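Local structure of transcriptional regulator, IclR family (Ruegeria sp. TM1040, 3R4K) at residues T10-Y14 against L27-M33; I79-S83 against H99-L103; E195-V201 against L214-T220. The protein is a putative IclR-family transcriptional regulator that probably binds DNA through an N-terminal winged helix-turn-helix domain and senses a small molecule through its C-terminal domain. The contacts are given in a common frame with arbitrary orientation. Where two conformers were deposited one is given. Numbering follows the deposited sequence.

Contact 1. Residues T10-Y14 against L27-M33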
loop_
_atom_site.group_PDB
_atom_site.type_symbol
_atom_site.label_atom_id
_atom_site.label_comp_id
_atom_site.label_asym_id
_atom_site.label_seq_id
_atom_site.Cartn_x
_atom_site.Cartn_y
_atom_site.Cartn_z
ATOM N N THR A 10 11.716 17.578 -0.193
ATOM C CA THR A 10 12.180 17.667 1.200
ATOM C C THR A 10 11.015 18.088 2.106
ATOM O O THR A 10 10.933 17.618 3.239
ATOM C CB THR A 10 13.355 18.647 1.303
ATOM O OG1 THR A 10 14.432 18.157 0.511
ATOM C CG2 THR A 10 13.845 18.837 2.711
ATOM N N LEU A 11 10.108 18.959 1.596
ATOM C CA LEU A 11 8.956 19.451 2.349
ATOM C C LEU A 11 8.042 18.299 2.783
ATOM O O LEU A 11 7.502 18.344 3.893
ATOM C CB LEU A 11 8.159 20.506 1.548
ATOM C CG LEU A 11 8.852 21.865 1.308
ATOM C CD1 LEU A 11 8.053 22.728 0.332
ATOM C CD2 LEU A 11 9.040 22.625 2.605
ATOM N N LEU A 12 7.930 17.246 1.933
ATOM C CA LEU A 12 7.104 16.067 2.180
ATOM C C LEU A 12 7.628 15.217 3.337
ATOM O O LEU A 12 6.831 14.513 3.971
ATOM C CB LEU A 12 6.998 15.185 0.917
ATOM C CG LEU A 12 6.343 15.781 -0.301
ATOM C CD1 LEU A 12 6.324 14.785 -1.411
ATOM C CD2 LEU A 12 4.928 16.249 0.003
ATOM N N THR A 13 8.956 15.277 3.602
ATOM C CA THR A 13 9.611 14.493 4.654
ATOM C C THR A 13 9.169 14.931 6.067
ATOM O O THR A 13 9.288 14.142 7.006
ATOM C CB THR A 13 11.167 14.541 4.534
ATOM O OG1 THR A 13 11.680 15.809 4.964
ATOM C CG2 THR A 13 11.679 14.195 3.138
ATOM N N TYR A 14 8.657 16.166 6.211
ATOM C CA TYR A 14 8.233 16.716 7.494
ATOM C C TYR A 14 6.903 16.115 7.969
ATOM O O TYR A 14 6.610 16.174 9.164
ATOM C CB TYR A 14 8.180 18.248 7.429
ATOM C CG TYR A 14 9.548 18.836 7.170
ATOM C CD1 TYR A 14 10.584 18.671 8.087
ATOM C CD2 TYR A 14 9.829 19.498 5.982
ATOM C CE1 TYR A 14 11.859 19.169 7.837
ATOM C CE2 TYR A 14 11.099 20.017 5.728
ATOM C CZ TYR A 14 12.114 19.846 6.659
ATOM O OH TYR A 14 13.377 20.343 6.439
ATOM N N LEU A 27 5.774 24.994 8.291
ATOM C CA LEU A 27 6.573 24.422 7.200
ATOM C C LEU A 27 7.758 25.312 6.893
ATOM O O LEU A 27 8.825 24.804 6.581
ATOM C CB LEU A 27 5.737 24.237 5.927
ATOM C CG LEU A 27 5.284 22.828 5.593
ATOM C CD1 LEU A 27 4.328 22.842 4.426
ATOM C CD2 LEU A 27 6.466 21.898 5.322
ATOM N N THR A 28 7.566 26.639 6.983
ATOM C CA THR A 28 8.592 27.647 6.739
ATOM C C THR A 28 9.678 27.500 7.826
ATOM O O THR A 28 10.864 27.489 7.489
ATOM C CB THR A 28 7.925 29.047 6.666
ATOM O OG1 THR A 28 7.064 29.094 5.527
ATOM C CG2 THR A 28 8.913 30.180 6.555
ATOM N N ARG A 29 9.261 27.331 9.108
ATOM C CA ARG A 29 10.164 27.183 10.258
ATOM C C ARG A 29 10.932 25.871 10.225
ATOM O O ARG A 29 12.135 25.859 10.504
ATOM C CB ARG A 29 9.392 27.298 11.582
ATOM C CG ARG A 29 9.095 28.745 11.980
ATOM C CD ARG A 29 8.406 28.856 13.333
ATOM N NE ARG A 29 6.991 28.481 13.288
ATOM C CZ ARG A 29 6.009 29.291 12.899
ATOM N NH1 ARG A 29 6.279 30.524 12.488
ATOM N NH2 ARG A 29 4.753 28.868 12.900
ATOM N N LEU A 30 10.242 24.757 9.889
ATOM C CA LEU A 30 10.856 23.425 9.833
ATOM C C LEU A 30 11.853 23.269 8.682
ATOM O O LEU A 30 12.870 22.586 8.845
ATOM C CB LEU A 30 9.783 22.330 9.694
ATOM C CG LEU A 30 8.972 21.960 10.931
ATOM C CD1 LEU A 30 7.680 21.288 10.535
ATOM C CD2 LEU A 30 9.759 21.040 11.858
ATOM N N SER A 31 11.531 23.842 7.509
ATOM C CA SER A 31 12.338 23.695 6.304
ATOM C C SER A 31 13.492 24.690 6.201
ATOM O O SER A 31 14.513 24.357 5.598
ATOM C CB SER A 31 11.468 23.814 5.060
ATOM O OG SER A 31 10.879 25.097 4.959
ATOM N N GLY A 32 13.317 25.890 6.735
ATOM C CA GLY A 32 14.337 26.926 6.652
ATOM C C GLY A 32 14.213 27.796 5.413
ATOM O O GLY A 32 14.989 28.742 5.241
HETATM N N MSE A 33 13.215 27.501 4.551
HETATM C CA MSE A 33 12.928 28.239 3.315
HETATM C C MSE A 33 12.006 29.433 3.589
HETATM O O MSE A 33 11.316 29.436 4.608
HETATM C CB MSE A 33 12.263 27.314 2.276
HETATM C CG MSE A 33 12.973 25.968 2.094
HETATM SE SE MSE A 33 12.092 24.828 0.800
HETATM C CE MSE A 33 12.794 23.198 1.296
#
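This is an apolar helix-to-helix contact inside the N-terminal DNA-binding domain, where the C-terminal end of helix 4-12, around residues 10-14, lies against the C-terminal half of helix 24-31. Leu11 and Tyr14, one turn apart, do the work from their side. Leu11 CD2 packs 3.8 Å from Leu27 CD2, 3.7 Å from Ser31 CB and 4.0 Å from CE of Met33, which is present as selenomethionine. Tyr14 lays its ring against the helix: Leu30 CB sits over one face, 4.2 Å from the ring centroid and 16° off the normal, a CH-pi contact. Tyr14 CD2 also comes within 4.2 Å of Leu27 CD2. Helix 24-31 and helix 35-47 form the helix-turn-helix of a winged-helix domain, and Gly32 opens the turn between them with a phi of 89°, where a side chain would clash with the preceding carbonyl. Ser31 OG closes back on Leu27 O with a 2.6 Å hydrogen bond and accepts a weak one from Met33 N at 3.4 Å. Leu11 and Leu27 continue into the core, meeting Leu41 and Val38 respectively on helix 35-47, the expected recognition helix.

Contact 2. Residues I79-S83 against H99-L103; sequences ILSAS and HLSLL
Leu100 and Leu102 of a beta strand, with Ile79 of the helix laid over it, carry this contact. Residues 79-83 form the first turn or so of helix 79-94; residues 99-103 are extended within strand 97-104. The two short axes run nearly antiparallel, at 166°, and approach to 10.1 Å. The closest pair of CA atoms is Ser83 with Leu100, 7.4 Å apart. On the strand, alternation sends the CA-to-CB bonds of Leu100 and Leu102 toward the helix and that of Ser101 away from it. Leu100 takes chi1 t and chi2 p, which sets its CD2 against the side chains of the helix turn: it lies 3.8 Å from Ile79 CG1, 3.9 Å from Leu80 CD2 and 3.7 Å from Ser83 CB. Leu102, in the m, t rotamer, offers CD1 to Ile79 CG2 at 3.8 Å and to Leu80 CD2 at 3.9 Å. Ile79, with chi1 t and chi2 at 137°, thus touches both leucines, and Leu80 (m, t) reaches the same pair from a sideways-pointing CB. No hydrogen bond crosses the interface. Ser83, with chi1 p, turns its OG back to Leu80 O at 2.7 Å, while Ser83 N bonds Ile79 O at 3.0 Å as in a regular helix. Leu242 of helix 225-245 also packs on Leu100, whereas Ser101 faces Ser138 of helix 137-143 beyond the sheet. A helix that turns back into an antiparallel strand and packs along the sheet's apolar face is characteristic of the GAF-like, profilin-like C-terminal domain of IclR regulators.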
loop_
_atom_site.group_PDB
_atom_site.type_symbol
_atom_site.label_atom_id
_atom_site.label_comp_id
_atom_site.label_asym_id
_atom_site.label_seq_id
_atom_site.Cartn_x
_atom_site.Cartn_y
_atom_site.Cartn_z
ATOM N N ILE A 79 7.364 -7.333 -0.425
ATOM C CA ILE A 79 8.262 -7.435 0.773
ATOM C C ILE A 79 9.296 -8.601 0.634
ATOM O O ILE A 79 10.464 -8.433 1.005
ATOM C CB ILE A 79 7.458 -7.544 2.126
ATOM C CG1 ILE A 79 8.386 -7.726 3.360
ATOM C CG2 ILE A 79 6.407 -8.658 2.083
ATOM C CD1 ILE A 79 8.035 -6.913 4.554
ATOM N N LEU A 80 8.876 -9.753 0.081
ATOM C CA LEU A 80 9.783 -10.895 -0.048
ATOM C C LEU A 80 10.848 -10.663 -1.135
ATOM O O LEU A 80 11.961 -11.172 -1.018
ATOM C CB LEU A 80 9.021 -12.217 -0.270
ATOM C CG LEU A 80 8.044 -12.623 0.894
ATOM C CD1 LEU A 80 7.260 -13.852 0.551
ATOM C CD2 LEU A 80 8.755 -12.827 2.237
ATOM N N SER A 81 10.530 -9.858 -2.148
ATOM C CA SER A 81 11.474 -9.494 -3.204
ATOM C C SER A 81 12.518 -8.511 -2.649
ATOM O O SER A 81 13.708 -8.656 -2.944
ATOM C CB SER A 81 10.730 -8.898 -4.388
ATOM O OG SER A 81 11.614 -8.469 -5.406
ATOM N N ALA A 82 12.076 -7.564 -1.789
ATOM C CA ALA A 82 12.943 -6.595 -1.110
ATOM C C ALA A 82 13.875 -7.285 -0.085
ATOM O O ALA A 82 14.987 -6.808 0.167
ATOM C CB ALA A 82 12.098 -5.547 -0.404
ATOM N N SER A 83 13.407 -8.396 0.506
ATOM C CA SER A 83 14.149 -9.140 1.516
ATOM C C SER A 83 15.363 -9.883 0.937
ATOM O O SER A 83 16.346 -10.059 1.655
ATOM C CB SER A 83 13.229 -10.133 2.219
ATOM O OG SER A 83 13.027 -11.305 1.447
ATOM N N HIS A 99 16.490 -15.113 8.251
ATOM C CA HIS A 99 15.144 -15.369 7.758
ATOM C C HIS A 99 14.163 -14.262 8.116
ATOM O O HIS A 99 14.287 -13.605 9.153
ATOM C CB HIS A 99 14.594 -16.742 8.196
ATOM C CG HIS A 99 14.476 -16.959 9.666
ATOM N ND1 HIS A 99 13.238 -16.960 10.298
ATOM C CD2 HIS A 99 15.436 -17.262 10.574
ATOM C CE1 HIS A 99 13.489 -17.213 11.573
ATOM N NE2 HIS A 99 14.802 -17.409 11.786
ATOM N N LEU A 100 13.201 -14.047 7.215
ATOM C CA LEU A 100 12.121 -13.092 7.374
ATOM C C LEU A 100 10.836 -13.864 7.607
ATOM O O LEU A 100 10.486 -14.761 6.836
ATOM C CB LEU A 100 11.998 -12.148 6.152
ATOM C CG LEU A 100 10.821 -11.143 6.155
ATOM C CD1 LEU A 100 10.946 -10.095 7.284
ATOM C CD2 LEU A 100 10.639 -10.505 4.765
ATOM N N SER A 101 10.156 -13.544 8.699
ATOM C CA SER A 101 8.876 -14.164 9.021
ATOM C C SER A 101 7.811 -13.076 9.012
ATOM O O SER A 101 8.087 -11.919 9.382
ATOM C CB SER A 101 8.932 -14.914 10.347
ATOM O OG SER A 101 9.311 -14.057 11.408
ATOM N N LEU A 102 6.619 -13.422 8.498
ATOM C CA LEU A 102 5.534 -12.450 8.388
ATOM C C LEU A 102 4.281 -12.928 9.062
ATOM O O LEU A 102 3.989 -14.122 9.073
ATOM C CB LEU A 102 5.209 -12.130 6.918
ATOM C CG LEU A 102 6.287 -11.485 6.073
ATOM C CD1 LEU A 102 5.885 -11.503 4.605
ATOM C CD2 LEU A 102 6.580 -10.060 6.526
ATOM N N LEU A 103 3.503 -11.975 9.581
ATOM C CA LEU A 103 2.209 -12.270 10.174
ATOM C C LEU A 103 1.234 -12.655 9.064
ATOM O O LEU A 103 1.055 -11.903 8.103
ATOM C CB LEU A 103 1.677 -11.083 10.985
ATOM C CG LEU A 103 2.215 -10.943 12.403
ATOM C CD1 LEU A 103 1.845 -9.610 12.983
ATOM C CD2 LEU A 103 1.696 -12.038 13.294
#

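Contact 3. Residues E195-V201 against L214-T220; sequences EVHSHAV and LAVAAPT
Residues 196-201 and 214-219 are extended and run antiparallel as neighbouring strands, with axes 4.5 Å apart at closest and 158° between their directions; Glu195 and Thr220, at the ends, leave the strand conformation. The register pairs Val201 with Leu214, Ala200 with Ala215, His199 with Val216, Ser198 with Ala217, His197 with Ala218 and Val196 with Pro219. Three of these are hydrogen-bonded pairs, each with two bonds: Val201 N to Leu214 O and Leu214 N to Val201 O, both 3.0 Å; His199 N to Val216 O, 3.0 Å, and Val216 N to His199 O, 2.9 Å; His197 N to Ala218 O, 2.7 Å, and Ala218 N to His197 O, 2.9 Å. A seventh bond, Thr220 N to Glu195 O at 3.0 Å, closes the open end, where Glu195 has a positive phi of 67°. Pro219 occupies a non-hydrogen-bonded pair, so its missing amide hydrogen costs this ladder nothing.

His197, His199, Val201, Leu214, Val216 and Ala218 share one face, on which Val201 CG2 lies 4.2 Å from Leu214 CB. Leu214 and Val216 pack on helix 79-94, and His199 (chi1 m) on helix 225-245; His197 (chi1 t) hydrogen-bonds Gln187. The opposite face carries Ser198, Ala200, Ala215 and Ala217, small residues, of which Ser198, Ala200 and Ala215 touch helix 137-143; Ala200 CB and Ala215 CB are 3.9 Å apart. This is a two-stranded beta hairpin in the six-stranded antiparallel sheet of the GAF-like IclR C-terminal domain, whose relatives bind effectors on the side away from the long helices.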
loop_
_atom_site.group_PDB
_atom_site.type_symbol
_atom_site.label_atom_id
_atom_site.label_comp_id
_atom_site.label_asym_id
_atom_site.label_seq_id
_atom_site.Cartn_x
_atom_site.Cartn_y
_atom_site.Cartn_z
ATOM N N GLU A 195 19.766 -26.179 20.695
ATOM C CA GLU A 195 21.120 -25.759 20.285
ATOM C C GLU A 195 21.103 -24.727 19.122
ATOM O O GLU A 195 22.076 -24.605 18.356
ATOM C CB GLU A 195 22.036 -26.966 19.954
ATOM C CG GLU A 195 22.109 -28.064 21.023
ATOM C CD GLU A 195 22.197 -27.641 22.482
ATOM O OE1 GLU A 195 23.277 -27.164 22.905
ATOM O OE2 GLU A 195 21.189 -27.811 23.206
ATOM N N VAL A 196 20.024 -23.929 19.050
ATOM C CA VAL A 196 19.927 -22.840 18.085
ATOM C C VAL A 196 19.781 -21.548 18.875
ATOM O O VAL A 196 18.877 -21.439 19.708
ATOM C CB VAL A 196 18.806 -23.024 17.029
ATOM C CG1 VAL A 196 18.738 -21.820 16.092
ATOM C CG2 VAL A 196 19.018 -24.307 16.230
ATOM N N HIS A 197 20.692 -20.596 18.645
ATOM C CA HIS A 197 20.683 -19.273 19.272
ATOM C C HIS A 197 20.246 -18.258 18.223
ATOM O O HIS A 197 20.968 -18.042 17.248
ATOM C CB HIS A 197 22.062 -18.909 19.863
ATOM C CG HIS A 197 22.061 -17.668 20.697
ATOM N ND1 HIS A 197 22.784 -17.596 21.877
ATOM C CD2 HIS A 197 21.421 -16.491 20.506
ATOM C CE1 HIS A 197 22.578 -16.380 22.349
ATOM N NE2 HIS A 197 21.756 -15.685 21.562
ATOM N N SER A 198 19.061 -17.662 18.404
ATOM C CA SER A 198 18.521 -16.694 17.465
ATOM C C SER A 198 18.434 -15.271 18.040
ATOM O O SER A 198 18.267 -15.077 19.246
ATOM C CB SER A 198 17.145 -17.125 16.960
ATOM O OG SER A 198 16.608 -18.285 17.581
ATOM N N HIS A 199 18.580 -14.284 17.143
ATOM C CA HIS A 199 18.464 -12.839 17.346
ATOM C C HIS A 199 17.415 -12.331 16.379
ATOM O O HIS A 199 17.452 -12.726 15.209
ATOM C CB HIS A 199 19.799 -12.131 17.063
ATOM C CG HIS A 199 20.866 -12.341 18.080
ATOM N ND1 HIS A 199 21.612 -13.507 18.112
ATOM C CD2 HIS A 199 21.350 -11.484 19.008
ATOM C CE1 HIS A 199 22.485 -13.342 19.088
ATOM N NE2 HIS A 199 22.362 -12.140 19.657
ATOM N N ALA A 200 16.495 -11.464 16.825
ATOM C CA ALA A 200 15.468 -10.937 15.918
ATOM C C ALA A 200 15.067 -9.521 16.245
ATOM O O ALA A 200 15.081 -9.112 17.405
ATOM C CB ALA A 200 14.238 -11.824 15.922
ATOM N N VAL A 201 14.716 -8.777 15.194
ATOM C CA VAL A 201 14.241 -7.393 15.259
ATOM C C VAL A 201 12.872 -7.324 14.580
ATOM O O VAL A 201 12.653 -8.035 13.592
ATOM C CB VAL A 201 15.237 -6.347 14.656
ATOM C CG1 VAL A 201 16.497 -6.225 15.503
ATOM C CG2 VAL A 201 15.574 -6.633 13.191
ATOM N N LEU A 214 12.763 -9.930 11.253
ATOM C CA LEU A 214 13.987 -10.295 10.565
ATOM C C LEU A 214 14.905 -10.953 11.596
ATOM O O LEU A 214 15.127 -10.377 12.669
ATOM C CB LEU A 214 14.628 -9.059 9.910
ATOM C CG LEU A 214 15.919 -9.309 9.148
ATOM C CD1 LEU A 214 15.691 -10.239 7.987
ATOM C CD2 LEU A 214 16.533 -8.016 8.691
ATOM N N ALA A 215 15.390 -12.173 11.315
ATOM C CA ALA A 215 16.180 -12.906 12.299
ATOM C C ALA A 215 17.459 -13.497 11.765
ATOM O O ALA A 215 17.602 -13.708 10.558
ATOM C CB ALA A 215 15.339 -14.018 12.902
ATOM N N VAL A 216 18.381 -13.801 12.707
ATOM C CA VAL A 216 19.668 -14.476 12.500
ATOM C C VAL A 216 19.654 -15.717 13.392
ATOM O O VAL A 216 19.591 -15.567 14.610
ATOM C CB VAL A 216 20.883 -13.531 12.796
ATOM C CG1 VAL A 216 22.216 -14.289 12.767
ATOM C CG2 VAL A 216 20.907 -12.362 11.819
ATOM N N ALA A 217 19.645 -16.923 12.794
ATOM C CA ALA A 217 19.649 -18.219 13.499
ATOM C C ALA A 217 21.025 -18.817 13.424
ATOM O O ALA A 217 21.569 -19.011 12.333
ATOM C CB ALA A 217 18.628 -19.168 12.899
ATOM N N ALA A 218 21.610 -19.091 14.574
ATOM C CA ALA A 218 22.955 -19.638 14.624
ATOM C C ALA A 218 23.065 -20.842 15.549
ATOM O O ALA A 218 22.319 -20.932 16.522
ATOM C CB ALA A 218 23.902 -18.554 15.095
ATOM N N PRO A 219 24.029 -21.754 15.325
ATOM C CA PRO A 219 24.243 -22.823 16.309
ATOM C C PRO A 219 24.801 -22.218 17.594
ATOM O O PRO A 219 25.609 -21.279 17.552
ATOM C CB PRO A 219 25.281 -23.728 15.634
ATOM C CG PRO A 219 25.390 -23.250 14.234
ATOM C CD PRO A 219 25.038 -21.821 14.252
ATOM N N THR A 220 24.373 -22.742 18.735
ATOM C CA THR A 220 24.855 -22.290 20.035
ATOM C C THR A 220 26.398 -22.390 20.094
ATOM O O THR A 220 27.041 -21.457 20.573
ATOM C CB THR A 220 24.163 -23.099 21.121
ATOM O OG1 THR A 220 22.775 -22.779 21.067
ATOM C CG2 THR A 220 24.685 -22.790 22.502
#

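The three contacts follow one another along the chain and split between its two domains. Contact 1 lies in the DNA-binding domain, its centre 33 Å from that of contact 2 and 41 Å from that of contact 3, with nearest atoms about 20 and 23 Å away. Contacts 2 and 3 share the C-terminal sheet: strands 97-104 and 210-219 are neighbours in it, the centres of the two contacts lie 16 Å apart, and His99 O is 2.8 Å from Ala215 N, a probable hydrogen bond. Leu100 and Leu214 both face the helical layer, while Ser101 and Ala215 both touch Ser138 on the other side, where IclR relatives hold their effector.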